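Local coordinates for kappa-carrageenase (Pseudoalteromonas carrageenovora, PDB 1DYP), which cleaves the beta-1,4 linkages between D-galactose 4-sulfate and 3,6-anhydro-D-galactose inside kappa-carrageenan chains, here as its family 16 catalytic domain, at residues 20-25 / 264-269; 101-106 / 192-197. The protein carries 1 engineered substitution. All blocks are in the same frame, centred on the assembly; numbering follows the deposited sequence.

Contact 1: 20-25 / 264-269. With CD (cadmium ion), chain C.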
loop_
_atom_site.group_PDB
_atom_site.type_symbol
_atom_site.label_atom_id
_atom_site.label_comp_id
_atom_site.label_asym_id
_atom_site.label_seq_id
_atom_site.Cartn_x
_atom_site.Cartn_y
_atom_site.Cartn_z
ATOM N N SER A 20 -5.754 11.231 8.424
ATOM C CA SER A 20 -4.755 11.285 9.481
ATOM C C SER A 20 -5.322 10.611 10.723
ATOM O O SER A 20 -6.503 10.767 11.036
ATOM C CB SER A 20 -4.397 12.740 9.800
ATOM O OG SER A 20 -3.878 13.400 8.655
ATOM N N ASP A 21 -4.485 9.859 11.426
ATOM C CA ASP A 21 -4.931 9.174 12.631
ATOM C C ASP A 21 -3.720 8.834 13.492
ATOM O O ASP A 21 -2.711 8.359 12.983
ATOM C CB ASP A 21 -5.674 7.885 12.255
ATOM C CG ASP A 21 -6.674 7.446 13.317
ATOM O OD1 ASP A 21 -6.366 7.543 14.524
ATOM O OD2 ASP A 21 -7.771 6.991 12.940
ATOM N N GLU A 22 -3.821 9.093 14.793
ATOM C CA GLU A 22 -2.730 8.783 15.716
ATOM C C GLU A 22 -2.977 7.398 16.313
ATOM O O GLU A 22 -2.189 6.895 17.110
ATOM C CB GLU A 22 -2.642 9.840 16.822
ATOM C CG GLU A 22 -2.277 11.230 16.321
ATOM C CD GLU A 22 -0.894 11.284 15.706
ATOM O OE1 GLU A 22 0.078 10.888 16.385
ATOM O OE2 GLU A 22 -0.774 11.724 14.544
ATOM N N PHE A 23 -4.093 6.800 15.908
ATOM C CA PHE A 23 -4.493 5.462 16.332
ATOM C C PHE A 23 -4.621 5.193 17.827
ATOM O O PHE A 23 -4.040 4.247 18.373
ATOM C CB PHE A 23 -3.585 4.424 15.663
ATOM C CG PHE A 23 -3.745 4.385 14.171
ATOM C CD1 PHE A 23 -4.998 4.154 13.610
ATOM C CD2 PHE A 23 -2.670 4.642 13.326
ATOM C CE1 PHE A 23 -5.182 4.186 12.230
ATOM C CE2 PHE A 23 -2.844 4.675 11.938
ATOM C CZ PHE A 23 -4.098 4.449 11.393
ATOM N N ASN A 24 -5.406 6.038 18.479
ATOM C CA ASN A 24 -5.686 5.885 19.893
ATOM C C ASN A 24 -6.938 5.019 19.970
ATOM O O ASN A 24 -7.169 4.322 20.956
ATOM C CB ASN A 24 -5.934 7.248 20.538
ATOM C CG ASN A 24 -4.685 8.101 20.575
ATOM O OD1 ASN A 24 -3.632 7.647 21.012
ATOM N ND2 ASN A 24 -4.797 9.344 20.121
ATOM N N VAL A 25 -7.739 5.072 18.909
ATOM C CA VAL A 25 -8.961 4.283 18.817
ATOM C C VAL A 25 -9.118 3.764 17.396
ATOM O O VAL A 25 -8.483 4.269 16.470
ATOM C CB VAL A 25 -10.219 5.118 19.154
ATOM C CG1 VAL A 25 -10.131 5.645 20.582
ATOM C CG2 VAL A 25 -10.371 6.255 18.156
ATOM N N TYR A 264 1.128 5.976 13.695
ATOM C CA TYR A 264 0.299 7.068 13.211
ATOM C C TYR A 264 0.437 7.235 11.711
ATOM O O TYR A 264 1.370 6.716 11.095
ATOM C CB TYR A 264 0.697 8.388 13.900
ATOM C CG TYR A 264 2.079 8.911 13.540
ATOM C CD1 TYR A 264 2.361 9.376 12.252
ATOM C CD2 TYR A 264 3.104 8.945 14.486
ATOM C CE1 TYR A 264 3.624 9.859 11.915
ATOM C CE2 TYR A 264 4.376 9.429 14.159
ATOM C CZ TYR A 264 4.625 9.881 12.873
ATOM O OH TYR A 264 5.873 10.354 12.538
ATOM N N VAL A 265 -0.523 7.946 11.133
ATOM C CA VAL A 265 -0.511 8.275 9.718
ATOM C C VAL A 265 -0.933 9.741 9.698
ATOM O O VAL A 265 -1.904 10.128 10.350
ATOM C CB VAL A 265 -1.488 7.397 8.886
ATOM C CG1 VAL A 265 -2.898 7.469 9.454
ATOM C CG2 VAL A 265 -1.469 7.850 7.429
ATOM N N ARG A 266 -0.167 10.563 8.992
ATOM C CA ARG A 266 -0.455 11.989 8.917
ATOM C C ARG A 266 -0.422 12.454 7.477
ATOM O O ARG A 266 0.497 12.124 6.733
ATOM C CB ARG A 266 0.575 12.766 9.742
ATOM C CG ARG A 266 0.502 12.451 11.225
ATOM C CD ARG A 266 1.738 12.903 11.974
ATOM N NE ARG A 266 1.661 12.513 13.378
ATOM C CZ ARG A 266 2.669 12.601 14.240
ATOM N NH1 ARG A 266 3.848 13.069 13.849
ATOM N NH2 ARG A 266 2.493 12.221 15.501
ATOM N N THR A 267 -1.436 13.219 7.087
ATOM C CA THR A 267 -1.525 13.742 5.731
ATOM C C THR A 267 -1.724 15.248 5.793
ATOM O O THR A 267 -2.572 15.736 6.539
ATOM C CB THR A 267 -2.700 13.109 4.973
ATOM O OG1 THR A 267 -2.517 11.689 4.919
ATOM C CG2 THR A 267 -2.782 13.658 3.558
ATOM N N TRP A 268 -0.930 15.972 5.013
ATOM C CA TRP A 268 -0.981 17.431 4.965
ATOM C C TRP A 268 -1.076 17.935 3.533
ATOM O O TRP A 268 -0.615 17.282 2.601
ATOM C CB TRP A 268 0.296 18.043 5.534
ATOM C CG TRP A 268 0.545 17.886 6.987
ATOM C CD1 TRP A 268 0.157 18.736 7.984
ATOM C CD2 TRP A 268 1.358 16.886 7.602
ATOM N NE1 TRP A 268 0.696 18.333 9.183
ATOM C CE2 TRP A 268 1.437 17.199 8.977
ATOM C CE3 TRP A 268 2.036 15.756 7.124
ATOM C CZ2 TRP A 268 2.169 16.423 9.881
ATOM C CZ3 TRP A 268 2.764 14.986 8.021
ATOM C CH2 TRP A 268 2.825 15.325 9.384
ATOM N N VAL A 269 -1.663 19.116 3.379
ATOM C CA VAL A 269 -1.766 19.766 2.080
ATOM C C VAL A 269 -1.170 21.155 2.291
ATOM O O VAL A 269 -1.569 21.880 3.203
ATOM C CB VAL A 269 -3.225 19.877 1.600
ATOM C CG1 VAL A 269 -3.302 20.781 0.374
ATOM C CG2 VAL A 269 -3.758 18.494 1.254
HETATM CD CD CD C . -0.064 6.473 18.020
HETATM O O HOH W 1 -2.570 11.973 12.671
HETATM O O HOH W 2 0.842 8.630 17.630
HETATM O O HOH W 3 -1.090 7.513 19.825
HETATM O O HOH W 4 1.434 6.275 20.107
#
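Glu22 and Arg266 join the two segments through a side-on salt bridge. Arg266 NE donates to the syn lone pair of Glu22 OE2 at 2.8 Å. Arg266 NH2 donates to Glu22 OE1 at 2.9 Å, from the syn side but 25° out of the carboxylate plane. The two flat groups are nearly coplanar, and NE and NH2 each take one oxygen. A bend at chi2 (-64°) turns Glu22 CD toward Arg266. Arg266 runs extended from CG to NE and lays CZ over the centre of the Tyr264 ring, 3.4 Å above its plane. Tyr264 OH is bonded to Glu101. An alanine in place of Arg266 would probably leave the Glu22 carboxylate without its charged partner and take the guanidinium off one face of the Tyr264 ring. Water 1 donates to Glu22 OE2 and to Val265 O, a further, water-mediated tie between loop and strand.

Asp21 and Val265 exchange both backbone N-H...O bonds. Thr267 N donates to Ser20 OG at 2.9 Å, and this hydroxyl is also bonded to Gln16. Phe23 meets Val265 on the other side of the strand, with CE2 3.7 Å from Val265 CG1. Its ring also takes Asp21 CB over one face, toward the rim. Asp21 CG stands anti to the backbone N (chi1 -154°), and OD1 accepts from Phe23 N at 2.8 Å. This closes an Asx turn, while OD2 is held by Trp31.

At the turn Glu22 O binds a cadmium ion at 2.4 Å. The carbonyl oxygens of Gly53 and Asp263 also bind it, with waters 2, 3 and 4; water 2 donates to Glu22 OE1. A single antiparallel bridge ties loop to strand 258-270 of the family 16 jelly-roll beta-sandwich, beside a metal site and away from the catalytic residues.

Contact 2: 101-106 / 192-197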
loop_
_atom_site.group_PDB
_atom_site.type_symbol
_atom_site.label_atom_id
_atom_site.label_comp_id
_atom_site.label_asym_id
_atom_site.label_seq_id
_atom_site.Cartn_x
_atom_site.Cartn_y
_atom_site.Cartn_z
ATOM N N GLU A 101 2.679 10.638 5.598
ATOM C CA GLU A 101 3.676 9.989 6.429
ATOM C C GLU A 101 3.051 9.002 7.397
ATOM O O GLU A 101 2.006 9.262 7.982
ATOM C CB GLU A 101 4.461 11.045 7.208
ATOM C CG GLU A 101 5.488 10.494 8.173
ATOM C CD GLU A 101 6.258 11.599 8.868
ATOM O OE1 GLU A 101 6.969 12.355 8.170
ATOM O OE2 GLU A 101 6.149 11.712 10.109
ATOM N N ALA A 102 3.693 7.851 7.549
ATOM C CA ALA A 102 3.222 6.842 8.484
ATOM C C ALA A 102 4.437 6.321 9.236
ATOM O O ALA A 102 5.511 6.156 8.656
ATOM C CB ALA A 102 2.524 5.704 7.746
ATOM N N ARG A 103 4.267 6.106 10.534
ATOM C CA ARG A 103 5.334 5.588 11.385
ATOM C C ARG A 103 4.981 4.118 11.515
ATOM O O ARG A 103 4.012 3.758 12.184
ATOM C CB ARG A 103 5.311 6.293 12.741
ATOM C CG ARG A 103 6.460 5.900 13.639
ATOM C CD ARG A 103 6.909 7.067 14.497
ATOM N NE ARG A 103 8.113 6.731 15.244
ATOM C CZ ARG A 103 8.123 6.027 16.372
ATOM N NH1 ARG A 103 6.987 5.585 16.900
ATOM N NH2 ARG A 103 9.274 5.753 16.967
ATOM N N ILE A 104 5.777 3.276 10.864
ATOM C CA ILE A 104 5.508 1.847 10.808
ATOM C C ILE A 104 6.613 0.923 11.289
ATOM O O ILE A 104 7.797 1.212 11.146
ATOM C CB ILE A 104 5.183 1.452 9.342
ATOM C CG1 ILE A 104 3.950 2.218 8.862
ATOM C CG2 ILE A 104 4.993 -0.054 9.220
ATOM C CD1 ILE A 104 3.732 2.145 7.364
ATOM N N LYS A 105 6.191 -0.203 11.852
ATOM C CA LYS A 105 7.092 -1.249 12.308
ATOM C C LYS A 105 6.647 -2.461 11.499
ATOM O O LYS A 105 5.469 -2.815 11.504
ATOM C CB LYS A 105 6.896 -1.507 13.796
ATOM C CG LYS A 105 7.770 -2.595 14.379
ATOM C CD LYS A 105 7.501 -2.629 15.870
ATOM C CE LYS A 105 8.274 -3.683 16.595
ATOM N NZ LYS A 105 7.946 -3.556 18.042
ATOM N N GLY A 106 7.580 -3.077 10.783
ATOM C CA GLY A 106 7.236 -4.228 9.969
ATOM C C GLY A 106 6.913 -5.473 10.770
ATOM O O GLY A 106 7.152 -5.530 11.978
ATOM N N PHE A 192 9.982 1.427 15.163
ATOM C CA PHE A 192 9.225 2.158 14.166
ATOM C C PHE A 192 10.098 3.079 13.339
ATOM O O PHE A 192 11.100 3.605 13.816
ATOM C CB PHE A 192 8.120 2.968 14.839
ATOM C CG PHE A 192 7.057 2.125 15.470
ATOM C CD1 PHE A 192 7.271 1.508 16.700
ATOM C CD2 PHE A 192 5.850 1.914 14.815
ATOM C CE1 PHE A 192 6.294 0.691 17.266
ATOM C CE2 PHE A 192 4.866 1.101 15.370
ATOM C CZ PHE A 192 5.089 0.486 16.599
ATOM N N HIS A 193 9.706 3.259 12.086
ATOM C CA HIS A 193 10.422 4.129 11.168
ATOM C C HIS A 193 9.383 4.919 10.402
ATOM O O HIS A 193 8.229 4.505 10.308
ATOM C CB HIS A 193 11.290 3.286 10.238
ATOM C CG HIS A 193 12.356 2.528 10.963
ATOM N ND1 HIS A 193 13.587 3.074 11.257
ATOM C CD2 HIS A 193 12.336 1.306 11.547
ATOM C CE1 HIS A 193 14.278 2.223 11.994
ATOM N NE2 HIS A 193 13.541 1.144 12.186
ATOM N N THR A 194 9.783 6.064 9.867
ATOM C CA THR A 194 8.845 6.906 9.144
ATOM C C THR A 194 8.985 6.763 7.643
ATOM O O THR A 194 10.083 6.837 7.091
ATOM C CB THR A 194 9.018 8.382 9.534
ATOM O OG1 THR A 194 10.308 8.843 9.117
ATOM C CG2 THR A 194 8.890 8.535 11.038
ATOM N N TYR A 195 7.847 6.553 6.996
ATOM C CA TYR A 195 7.781 6.379 5.556
ATOM C C TYR A 195 6.862 7.462 5.018
ATOM O O TYR A 195 5.694 7.545 5.395
ATOM C CB TYR A 195 7.223 4.990 5.251
ATOM C CG TYR A 195 8.099 3.886 5.795
ATOM C CD1 TYR A 195 9.211 3.437 5.082
ATOM C CD2 TYR A 195 7.848 3.327 7.048
ATOM C CE1 TYR A 195 10.054 2.461 5.604
ATOM C CE2 TYR A 195 8.688 2.346 7.583
ATOM C CZ TYR A 195 9.788 1.922 6.853
ATOM O OH TYR A 195 10.626 0.962 7.372
ATOM N N GLY A 196 7.387 8.303 4.140
ATOM C CA GLY A 196 6.560 9.367 3.617
ATOM C C GLY A 196 6.716 9.613 2.139
ATOM O O GLY A 196 7.625 9.097 1.489
ATOM N N VAL A 197 5.800 10.404 1.603
ATOM C CA VAL A 197 5.847 10.752 0.202
ATOM C C VAL A 197 5.223 12.123 0.021
ATOM O O VAL A 197 4.231 12.459 0.666
ATOM C CB VAL A 197 5.096 9.718 -0.676
ATOM C CG1 VAL A 197 3.598 9.802 -0.440
ATOM C CG2 VAL A 197 5.430 9.952 -2.142
HETATM O O HOH W 5 10.207 6.776 13.645
HETATM O O HOH W 6 9.731 -0.048 9.698
#
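Glu101 pairs with Gly196 across two antiparallel strands, their CA atoms 4.1 Å apart. This is a non-hydrogen-bonded pair. Glu101 CB and CG both lie 4.1 Å from Tyr195 O. Ala102 exchanges both backbone bonds with Tyr195.

Arg103 lays one guanidinium face on Phe192 CB. Phe192 CB lies over the centre of that group, 3.4 Å from Arg103 CZ. The two side chains cross at about a right angle. With Arg103 CG anti to the backbone N (chi1 -175°), CG itself comes within 3.6 Å of Phe192 CB. Water 5 accepts from Arg103 NE and gives a weak bond to Phe192 O.

Ile104 exchanges backbone bonds with His193. Its CB packs against Tyr195 CD2 at 4.0 Å. Ile104 O also lies at the edge of the Tyr195 ring, in plane. Water 6 donates to this oxygen and accepts from Tyr195 OH, so the tyrosine is tied back to the strand.

Lys105 sets CB over the centre of the Phe192 ring, 3.7 Å from the centroid, in a CH-pi contact. Its extended chain runs on, with CD 3.8 Å from Phe192 CE1.

Strand 98-105 lies between strands 193-199 and 258-270. Ala102 and Ile104 face Phe117 of strand 113-120. Arg103 and Thr194, on the other face, touch Tyr264. Strand 203-208 continues the pairing beyond 193-199.

The centres of contacts 1 and 2 lie about 12 Å apart, on the same side of the chain's centre. Strands 258-270 and 98-105 are neighbours in the sheet, so the two contacts meet directly. Arg266 N probably donates to Glu101 O at 2.7 Å. Val265 CG2 packs on the same oxygen. In sequence, contact 2 is nested inside the loop closed by contact 1. The chain passes 20-25, then 101-106 and 192-197, and returns at 264-269. Of the two segments near the chain ends, 264-269 thus borders strand 98-105. Across the fold the order is loop 20-25, strand 258-270, strand 98-105, strand 193-199, all within the family 16 catalytic domain.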